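PDB 3H1Q: ethanolamine utilization protein EutJ from Carboxydothermus hydrogenoformans Z-2901, which binds ATP and probably serves in ethanolamine utilization as a nucleotide-binding protein of the actin-like ATPase superfamily. Local coordinates for residues A38-V43 with Q75-L80; P51-L56 with A82-L87. All blocks are in the same frame, centred on the assembly; numbering follows the deposited sequence.

Interaction 1. Residues A38-V43 with Q75-L80; sequences ADIVLV and QIVREL. With ATP (adenosine-5'-triphosphate), chain C.
Asp39 OD1 faces two oxygens of the bound ATP at once, lying 2.6 Å from ATP O2B and 3.0 Å from ATP O1A. The other carboxylate oxygen, OD2, is 2.5 Å from ATP O1A. With chi1 at 51°, CG stands between the backbone N and the carbonyl carbon, next to the alpha and beta phosphates. Just before it, Ala38 N lies next to ATP O1B, in a hydrogen bond that is bent and modelled too short to be relied on. An alanine at Asp39 would remove the carboxylate, and ATP O1A and O2B would probably lose the polar neighbour that lies against them, with a gap opened beside the phosphates. From here the strand turns apolar toward helix 75-80. Ile40 lies obliquely over Ile76 and Leu80: its CD1 meets Ile76 CG2 at 3.5 Å, while its CG2 touches Leu80 CD1 at 3.6 Å and, more loosely, Val77 CG2. Farther on, Leu42 CD2 rests on the helix backbone, 3.8 Å from Leu80 C. Strand 39-43 and helix 75-80 run roughly parallel, at 35°. Strand 39-45 is flanked in its sheet by strands 30-34 and 51-58; helix 70-87 packs against the Ile40 and Leu42 side, whereas Pro265 of helix 263-269 meets Val41 on the other.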
ATOM      1  N   ALA A  38       2.824  -4.552  -7.080  1.00 37.23           N
ATOM      2  CA  ALA A  38       3.179  -5.880  -6.658  1.00 35.55           C
ATOM      3  C   ALA A  38       1.968  -6.629  -6.256  1.00 34.76           C
ATOM      4  O   ALA A  38       2.020  -7.857  -6.199  1.00 35.40           O
ATOM      5  CB  ALA A  38       4.177  -5.849  -5.567  1.00 35.71           C
ATOM      6  N   ASP A  39       0.871  -5.901  -6.011  1.00 33.21           N
ATOM      7  CA  ASP A  39      -0.390  -6.521  -5.557  1.00 31.82           C
ATOM      8  C   ASP A  39      -1.661  -5.709  -5.840  1.00 31.18           C
ATOM      9  O   ASP A  39      -1.622  -4.481  -6.006  1.00 31.19           O
ATOM     10  CB  ASP A  39      -0.322  -6.820  -4.051  1.00 31.53           C
ATOM     11  CG  ASP A  39       0.122  -5.611  -3.234  1.00 32.09           C
ATOM     12  OD1 ASP A  39      -0.650  -4.598  -3.078  1.00 28.68           O
ATOM     13  OD2 ASP A  39       1.291  -5.681  -2.766  1.00 33.76           O
ATOM     14  N   ILE A  40      -2.792  -6.408  -5.874  1.00 30.39           N
ATOM     15  CA  ILE A  40      -4.084  -5.773  -5.958  1.00 30.24           C
ATOM     16  C   ILE A  40      -4.819  -6.174  -4.695  1.00 30.51           C
ATOM     17  O   ILE A  40      -4.764  -7.346  -4.248  1.00 30.16           O
ATOM     18  CB  ILE A  40      -4.857  -6.244  -7.208  1.00 30.64           C
ATOM     19  CG1 ILE A  40      -4.170  -5.737  -8.469  1.00 31.03           C
ATOM     20  CG2 ILE A  40      -6.339  -5.774  -7.180  1.00 31.06           C
ATOM     21  CD1 ILE A  40      -4.777  -6.261  -9.751  1.00 34.30           C
ATOM     22  N   VAL A  41      -5.479  -5.188  -4.101  1.00 30.52           N
ATOM     23  CA  VAL A  41      -6.150  -5.381  -2.850  1.00 31.33           C
ATOM     24  C   VAL A  41      -7.548  -4.813  -3.013  1.00 33.01           C
ATOM     25  O   VAL A  41      -7.738  -3.712  -3.579  1.00 34.02           O
ATOM     26  CB  VAL A  41      -5.414  -4.673  -1.659  1.00 31.08           C
ATOM     27  CG1 VAL A  41      -6.225  -4.808  -0.325  1.00 30.04           C
ATOM     28  CG2 VAL A  41      -3.997  -5.223  -1.499  1.00 28.96           C
ATOM     29  N   LEU A  42      -8.524  -5.565  -2.506  1.00 33.36           N
ATOM     30  CA  LEU A  42      -9.882  -5.102  -2.437  1.00 33.46           C
ATOM     31  C   LEU A  42     -10.235  -5.134  -0.966  1.00 33.50           C
ATOM     32  O   LEU A  42      -9.947  -6.130  -0.294  1.00 33.82           O
ATOM     33  CB  LEU A  42     -10.782  -6.058  -3.211  1.00 33.95           C
ATOM     34  CG  LEU A  42     -12.259  -6.010  -2.840  1.00 35.00           C
ATOM     35  CD1 LEU A  42     -12.948  -4.968  -3.684  1.00 35.62           C
ATOM     36  CD2 LEU A  42     -12.856  -7.349  -3.075  1.00 38.00           C
ATOM     37  N   VAL A  43     -10.888  -4.067  -0.495  1.00 33.03           N
ATOM     38  CA  VAL A  43     -11.187  -3.849   0.907  1.00 32.93           C
ATOM     39  C   VAL A  43     -12.632  -3.339   1.106  1.00 33.67           C
ATOM     40  O   VAL A  43     -13.086  -2.453   0.374  1.00 34.12           O
ATOM     41  CB  VAL A  43     -10.153  -2.857   1.502  1.00 33.08           C
ATOM     42  CG1 VAL A  43     -10.529  -2.362   2.899  1.00 31.92           C
ATOM     43  CG2 VAL A  43      -8.744  -3.496   1.532  1.00 33.28           C
ATOM     44  N   GLN A  75      -9.601  -9.355 -14.594  1.00 38.03           N
ATOM     45  CA  GLN A  75      -9.615 -10.718 -14.071  1.00 39.80           C
ATOM     46  C   GLN A  75      -9.384 -10.782 -12.555  1.00 40.11           C
ATOM     47  O   GLN A  75     -10.172 -11.438 -11.841  1.00 40.49           O
ATOM     48  CB  GLN A  75      -8.564 -11.572 -14.756  1.00 40.18           C
ATOM     49  CG  GLN A  75      -9.089 -12.496 -15.825  1.00 43.09           C
ATOM     50  CD  GLN A  75      -8.259 -12.386 -17.104  1.00 47.36           C
ATOM     51  OE1 GLN A  75      -8.133 -11.296 -17.676  1.00 49.10           O
ATOM     52  NE2 GLN A  75      -7.674 -13.504 -17.548  1.00 47.56           N
ATOM     53  N   ILE A  76      -8.305 -10.122 -12.082  1.00 40.05           N
ATOM     54  CA  ILE A  76      -7.941 -10.084 -10.645  1.00 39.46           C
ATOM     55  C   ILE A  76      -9.035  -9.382  -9.840  1.00 38.87           C
ATOM     56  O   ILE A  76      -9.620  -9.988  -8.934  1.00 38.94           O
ATOM     57  CB  ILE A  76      -6.537  -9.429 -10.353  1.00 39.88           C
ATOM     58  CG1 ILE A  76      -5.381 -10.156 -11.074  1.00 39.70           C
ATOM     59  CG2 ILE A  76      -6.270  -9.341  -8.834  1.00 39.69           C
ATOM     60  CD1 ILE A  76      -5.223 -11.626 -10.701  1.00 40.04           C
ATOM     61  N   VAL A  77      -9.347  -8.133 -10.163  1.00 37.73           N
ATOM     62  CA  VAL A  77     -10.435  -7.492  -9.435  1.00 37.43           C
ATOM     63  C   VAL A  77     -11.686  -8.367  -9.449  1.00 38.83           C
ATOM     64  O   VAL A  77     -12.309  -8.598  -8.413  1.00 38.87           O
ATOM     65  CB  VAL A  77     -10.776  -6.151  -9.993  1.00 36.84           C
ATOM     66  CG1 VAL A  77     -11.981  -5.564  -9.269  1.00 33.30           C
ATOM     67  CG2 VAL A  77      -9.562  -5.267  -9.888  1.00 36.20           C
ATOM     68  N   ARG A  78     -12.047  -8.885 -10.622  1.00 40.01           N
ATOM     69  CA  ARG A  78     -13.196  -9.773 -10.682  1.00 40.06           C
ATOM     70  C   ARG A  78     -13.058 -10.927  -9.710  1.00 40.42           C
ATOM     71  O   ARG A  78     -13.981 -11.180  -8.945  1.00 40.57           O
ATOM     72  CB  ARG A  78     -13.491 -10.220 -12.099  1.00 39.55           C
ATOM     73  CG  ARG A  78     -14.299  -9.166 -12.784  1.00 40.28           C
ATOM     74  CD  ARG A  78     -14.606  -9.489 -14.216  1.00 41.96           C
ATOM     75  NE  ARG A  78     -15.304 -10.763 -14.365  1.00 42.91           N
ATOM     76  CZ  ARG A  78     -16.617 -10.896 -14.490  1.00 44.07           C
ATOM     77  NH1 ARG A  78     -17.409  -9.822 -14.475  1.00 44.27           N
ATOM     78  NH2 ARG A  78     -17.136 -12.116 -14.617  1.00 45.91           N
ATOM     79  N   GLU A  79     -11.910 -11.600  -9.691  1.00 40.94           N
ATOM     80  CA  GLU A  79     -11.802 -12.798  -8.849  1.00 42.21           C
ATOM     81  C   GLU A  79     -11.849 -12.455  -7.338  1.00 41.41           C
ATOM     82  O   GLU A  79     -12.401 -13.220  -6.525  1.00 40.94           O
ATOM     83  CB  GLU A  79     -10.616 -13.699  -9.256  1.00 42.81           C
ATOM     84  CG  GLU A  79      -9.232 -13.327  -8.722  1.00 48.98           C
ATOM     85  CD  GLU A  79      -8.067 -13.853  -9.632  1.00 58.68           C
ATOM     86  OE1 GLU A  79      -7.974 -13.453 -10.844  1.00 60.44           O
ATOM     87  OE2 GLU A  79      -7.232 -14.664  -9.123  1.00 61.21           O
ATOM     88  N   LEU A  80     -11.315 -11.274  -7.002  1.00 40.32           N
ATOM     89  CA  LEU A  80     -11.353 -10.751  -5.650  1.00 38.92           C
ATOM     90  C   LEU A  80     -12.787 -10.442  -5.250  1.00 38.45           C
ATOM     91  O   LEU A  80     -13.272 -10.987  -4.246  1.00 38.95           O
ATOM     92  CB  LEU A  80     -10.469  -9.510  -5.506  1.00 38.77           C
ATOM     93  CG  LEU A  80      -8.983  -9.666  -5.824  1.00 38.35           C
ATOM     94  CD1 LEU A  80      -8.308  -8.366  -5.602  1.00 37.77           C
ATOM     95  CD2 LEU A  80      -8.298 -10.764  -5.008  1.00 37.37           C
TER
HETATM   96  PG  ATP C 301       1.119   0.320  -3.539  1.00 69.41           P
HETATM   97  O1G ATP C 301       0.292  -0.693  -2.761  1.00 69.91           O
HETATM   98  O2G ATP C 301       2.230   0.943  -2.738  1.00 71.40           O
HETATM   99  O3G ATP C 301       0.284   1.413  -4.195  1.00 69.72           O
HETATM  100  PB  ATP C 301       2.176  -2.083  -4.503  1.00 64.16           P
HETATM  101  O1B ATP C 301       3.028  -2.663  -5.578  1.00 64.68           O
HETATM  102  O2B ATP C 301       0.881  -2.799  -4.231  1.00 66.77           O
HETATM  103  O3B ATP C 301       1.924  -0.506  -4.672  1.00 64.61           O
HETATM  104  PA  ATP C 301       2.847  -2.563  -1.662  1.00 57.17           P
HETATM  105  O1A ATP C 301       1.656  -3.472  -1.584  1.00 56.29           O
HETATM  106  O2A ATP C 301       2.839  -1.299  -0.840  1.00 55.29           O
HETATM  107  O3A ATP C 301       3.111  -2.061  -3.181  1.00 63.50           O
HETATM  108  O5' ATP C 301       4.187  -3.411  -1.424  1.00 56.68           O
HETATM  109  C5' ATP C 301       4.600  -4.525  -2.197  1.00 58.21           C
HETATM  110  C4' ATP C 301       6.007  -4.800  -1.709  1.00 62.29           C
HETATM  111  O4' ATP C 301       5.971  -5.060  -0.302  1.00 65.86           O
HETATM  112  C3' ATP C 301       6.583  -6.040  -2.349  1.00 65.06           C
HETATM  113  O3' ATP C 301       7.923  -5.806  -2.797  1.00 68.18           O
HETATM  114  C2' ATP C 301       6.673  -7.049  -1.235  1.00 66.13           C
HETATM  115  O2' ATP C 301       7.807  -7.894  -1.388  1.00 63.00           O
HETATM  116  C1' ATP C 301       6.756  -6.204   0.024  1.00 69.17           C
HETATM  117  N9  ATP C 301       6.344  -7.124   1.138  1.00 75.57           N
HETATM  118  C8  ATP C 301       5.145  -7.714   1.340  1.00 76.49           C
HETATM  119  N7  ATP C 301       5.169  -8.559   2.408  1.00 77.74           N
HETATM  120  C5  ATP C 301       6.413  -8.541   2.917  1.00 79.11           C
HETATM  121  C6  ATP C 301       7.138  -9.183   4.048  1.00 79.60           C
HETATM  122  N6  ATP C 301       6.524 -10.046   4.890  1.00 79.02           N
HETATM  123  N1  ATP C 301       8.450  -8.876   4.224  1.00 80.16           N
HETATM  124  C2  ATP C 301       9.114  -8.023   3.423  1.00 79.77           C
HETATM  125  N3  ATP C 301       8.520  -7.394   2.387  1.00 80.58           N
HETATM  126  C4  ATP C 301       7.193  -7.604   2.076  1.00 79.28           C

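Interaction 2. Residues P51-L56 with A82-L87; sequences PVAGAL and AKVERL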
ATOM      1  N   PRO A  51     -13.038  -2.404   9.107  1.00 36.15           N
ATOM      2  CA  PRO A  51     -12.893  -3.493   8.151  1.00 35.36           C
ATOM      3  C   PRO A  51     -13.952  -4.560   8.290  1.00 34.78           C
ATOM      4  O   PRO A  51     -14.228  -5.014   9.382  1.00 34.37           O
ATOM      5  CB  PRO A  51     -11.521  -4.076   8.486  1.00 35.39           C
ATOM      6  CG  PRO A  51     -10.782  -2.951   9.032  1.00 35.90           C
ATOM      7  CD  PRO A  51     -11.773  -2.136   9.800  1.00 35.74           C
ATOM      8  N   VAL A  52     -14.546  -4.915   7.149  1.00 35.24           N
ATOM      9  CA  VAL A  52     -15.592  -5.944   7.012  1.00 34.66           C
ATOM     10  C   VAL A  52     -15.075  -7.150   6.207  1.00 34.62           C
ATOM     11  O   VAL A  52     -15.385  -8.293   6.538  1.00 35.04           O
ATOM     12  CB  VAL A  52     -16.825  -5.372   6.331  1.00 34.12           C
ATOM     13  CG1 VAL A  52     -17.762  -6.472   5.956  1.00 33.82           C
ATOM     14  CG2 VAL A  52     -17.505  -4.413   7.254  1.00 33.78           C
ATOM     15  N   ALA A  53     -14.262  -6.891   5.181  1.00 34.15           N
ATOM     16  CA  ALA A  53     -13.756  -7.939   4.292  1.00 33.52           C
ATOM     17  C   ALA A  53     -12.577  -7.455   3.486  1.00 32.94           C
ATOM     18  O   ALA A  53     -12.427  -6.243   3.283  1.00 32.79           O
ATOM     19  CB  ALA A  53     -14.868  -8.378   3.324  1.00 33.51           C
ATOM     20  N   GLY A  54     -11.774  -8.397   2.987  1.00 32.04           N
ATOM     21  CA  GLY A  54     -10.714  -8.057   2.057  1.00 31.33           C
ATOM     22  C   GLY A  54     -10.036  -9.225   1.380  1.00 31.49           C
ATOM     23  O   GLY A  54     -10.016 -10.336   1.900  1.00 30.86           O
ATOM     24  N   ALA A  55      -9.464  -8.971   0.203  1.00 31.64           N
ATOM     25  CA  ALA A  55      -8.704  -9.986  -0.522  1.00 31.61           C
ATOM     26  C   ALA A  55      -7.532  -9.320  -1.194  1.00 32.02           C
ATOM     27  O   ALA A  55      -7.557  -8.089  -1.426  1.00 32.13           O
ATOM     28  CB  ALA A  55      -9.577 -10.673  -1.555  1.00 31.32           C
ATOM     29  N   LEU A  56      -6.525 -10.129  -1.520  1.00 32.10           N
ATOM     30  CA  LEU A  56      -5.305  -9.636  -2.134  1.00 33.09           C
ATOM     31  C   LEU A  56      -4.722 -10.612  -3.164  1.00 34.80           C
ATOM     32  O   LEU A  56      -4.527 -11.803  -2.876  1.00 34.94           O
ATOM     33  CB  LEU A  56      -4.264  -9.368  -1.042  1.00 32.69           C
ATOM     34  CG  LEU A  56      -2.853  -8.930  -1.435  1.00 30.39           C
ATOM     35  CD1 LEU A  56      -2.285  -8.284  -0.238  1.00 30.46           C
ATOM     36  CD2 LEU A  56      -1.970 -10.080  -1.834  1.00 26.55           C
ATOM     37  N   ALA A  82     -15.394 -11.596  -6.217  1.00 35.46           N
ATOM     38  CA  ALA A  82     -16.184 -12.793  -6.050  1.00 35.33           C
ATOM     39  C   ALA A  82     -15.812 -13.504  -4.784  1.00 35.47           C
ATOM     40  O   ALA A  82     -16.665 -14.077  -4.135  1.00 35.56           O
ATOM     41  CB  ALA A  82     -16.022 -13.698  -7.218  1.00 35.13           C
ATOM     42  N   LYS A  83     -14.536 -13.486  -4.429  1.00 36.27           N
ATOM     43  CA  LYS A  83     -14.117 -14.202  -3.232  1.00 37.09           C
ATOM     44  C   LYS A  83     -14.797 -13.560  -2.055  1.00 37.13           C
ATOM     45  O   LYS A  83     -15.417 -14.238  -1.229  1.00 37.16           O
ATOM     46  CB  LYS A  83     -12.606 -14.152  -3.019  1.00 37.36           C
ATOM     47  CG  LYS A  83     -12.202 -14.847  -1.712  1.00 39.24           C
ATOM     48  CD  LYS A  83     -10.822 -15.498  -1.712  1.00 41.71           C
ATOM     49  CE  LYS A  83      -9.742 -14.485  -1.966  1.00 44.85           C
ATOM     50  NZ  LYS A  83      -8.387 -15.120  -1.942  1.00 49.88           N
ATOM     51  N   VAL A  84     -14.670 -12.239  -2.004  1.00 36.86           N
ATOM     52  CA  VAL A  84     -15.187 -11.460  -0.906  1.00 36.39           C
ATOM     53  C   VAL A  84     -16.688 -11.645  -0.892  1.00 36.90           C
ATOM     54  O   VAL A  84     -17.284 -11.861   0.171  1.00 37.57           O
ATOM     55  CB  VAL A  84     -14.765  -9.986  -1.029  1.00 36.10           C
ATOM     56  CG1 VAL A  84     -15.697  -9.073  -0.246  1.00 35.12           C
ATOM     57  CG2 VAL A  84     -13.329  -9.837  -0.561  1.00 34.40           C
ATOM     58  N   GLU A  85     -17.299 -11.625  -2.072  1.00 36.59           N
ATOM     59  CA  GLU A  85     -18.730 -11.848  -2.139  1.00 36.31           C
ATOM     60  C   GLU A  85     -19.206 -13.210  -1.637  1.00 36.06           C
ATOM     61  O   GLU A  85     -20.228 -13.273  -1.010  1.00 35.74           O
ATOM     62  CB  GLU A  85     -19.268 -11.531  -3.515  1.00 36.18           C
ATOM     63  CG  GLU A  85     -19.442 -10.050  -3.705  1.00 37.82           C
ATOM     64  CD  GLU A  85     -19.758  -9.664  -5.135  1.00 40.12           C
ATOM     65  OE1 GLU A  85     -19.840 -10.553  -6.012  1.00 38.92           O
ATOM     66  OE2 GLU A  85     -19.921  -8.454  -5.386  1.00 42.16           O
ATOM     67  N   ARG A  86     -18.475 -14.293  -1.874  1.00 36.48           N
ATOM     68  CA  ARG A  86     -18.927 -15.564  -1.326  1.00 37.79           C
ATOM     69  C   ARG A  86     -18.806 -15.565   0.218  1.00 38.26           C
ATOM     70  O   ARG A  86     -19.615 -16.163   0.930  1.00 37.70           O
ATOM     71  CB  ARG A  86     -18.258 -16.796  -1.998  1.00 37.63           C
ATOM     72  CG  ARG A  86     -16.791 -17.101  -1.643  1.00 42.04           C
ATOM     73  CD  ARG A  86     -16.259 -18.416  -2.309  1.00 47.96           C
ATOM     74  NE  ARG A  86     -14.791 -18.463  -2.616  1.00 53.47           N
ATOM     75  CZ  ARG A  86     -14.200 -18.113  -3.787  1.00 53.81           C
ATOM     76  NH1 ARG A  86     -14.929 -17.639  -4.797  1.00 53.78           N
ATOM     77  NH2 ARG A  86     -12.868 -18.223  -3.957  1.00 51.78           N
ATOM     78  N   LEU A  87     -17.813 -14.831   0.707  1.00 39.38           N
ATOM     79  CA  LEU A  87     -17.330 -14.929   2.064  1.00 39.57           C
ATOM     80  C   LEU A  87     -18.210 -14.035   2.864  1.00 41.05           C
ATOM     81  O   LEU A  87     -18.615 -14.384   3.976  1.00 41.82           O
ATOM     82  CB  LEU A  87     -15.908 -14.405   2.112  1.00 38.85           C
ATOM     83  CG  LEU A  87     -14.830 -15.363   2.593  1.00 37.29           C
ATOM     84  CD1 LEU A  87     -15.005 -16.737   2.009  1.00 33.44           C
ATOM     85  CD2 LEU A  87     -13.456 -14.766   2.277  1.00 34.05           C
TER
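Val84 has CG1 anti to its backbone N (chi1 158°) and CG2 anti to its carbonyl carbon, a setting in which the two methyls reach different residues of strand 51-56. CG1 meets Ala53 CB at 3.7 Å. CG2 lies over the backbone beyond it, 3.9 Å from Gly54 C, and also touches Ala55 CB at 4.0 Å. Val84 thus straddles Gly54, and here the backbones come nearest, 6.4 Å between Gly54 CA and Val84 CA. Lys83 adds an aliphatic contact: its chain is bent at chi3 (60°), with CE 3.8 Å from Ala55 CB, while NZ goes on to a salt bridge with Glu20. The two alanines that point toward the helix are consistent with its close packing, the axes passing 8.0 Å apart at an angle of 146°. At the start of the strand, Val52 and Ala53 both face Val44 in a classic beta bulge, so the alanine that meets Val84 CG1 is itself part of the bulge. The whole is a helix laid against the outermost strand of a mixed sheet with strand order 3-2-1-4-5, the arrangement of the ribonuclease H-like fold found in actin-like ATPases.

How the interactions relate
The centres of interactions 1 and 2 lie 10 Å apart, and both draw on the same helix, 70-87, and the same five-stranded sheet. Along the chain the segments alternate: 38-43, 51-56, 75-80, then 82-87, with two antiparallel neighbouring strands followed by successive turns of the helix across their face. The contacts also join directly. Leu42 N probably donates to Ala55 O between the strands, Leu42 CD2 packs against Val84 CG2, and Leu80 CD2 lies on Ala55 CB. The two contacts thus form one apolar layer beneath the helix, and Ile40 at its near end directly follows the residues that meet ATP, while interaction 2 lies on the edge strand farther from the nucleotide.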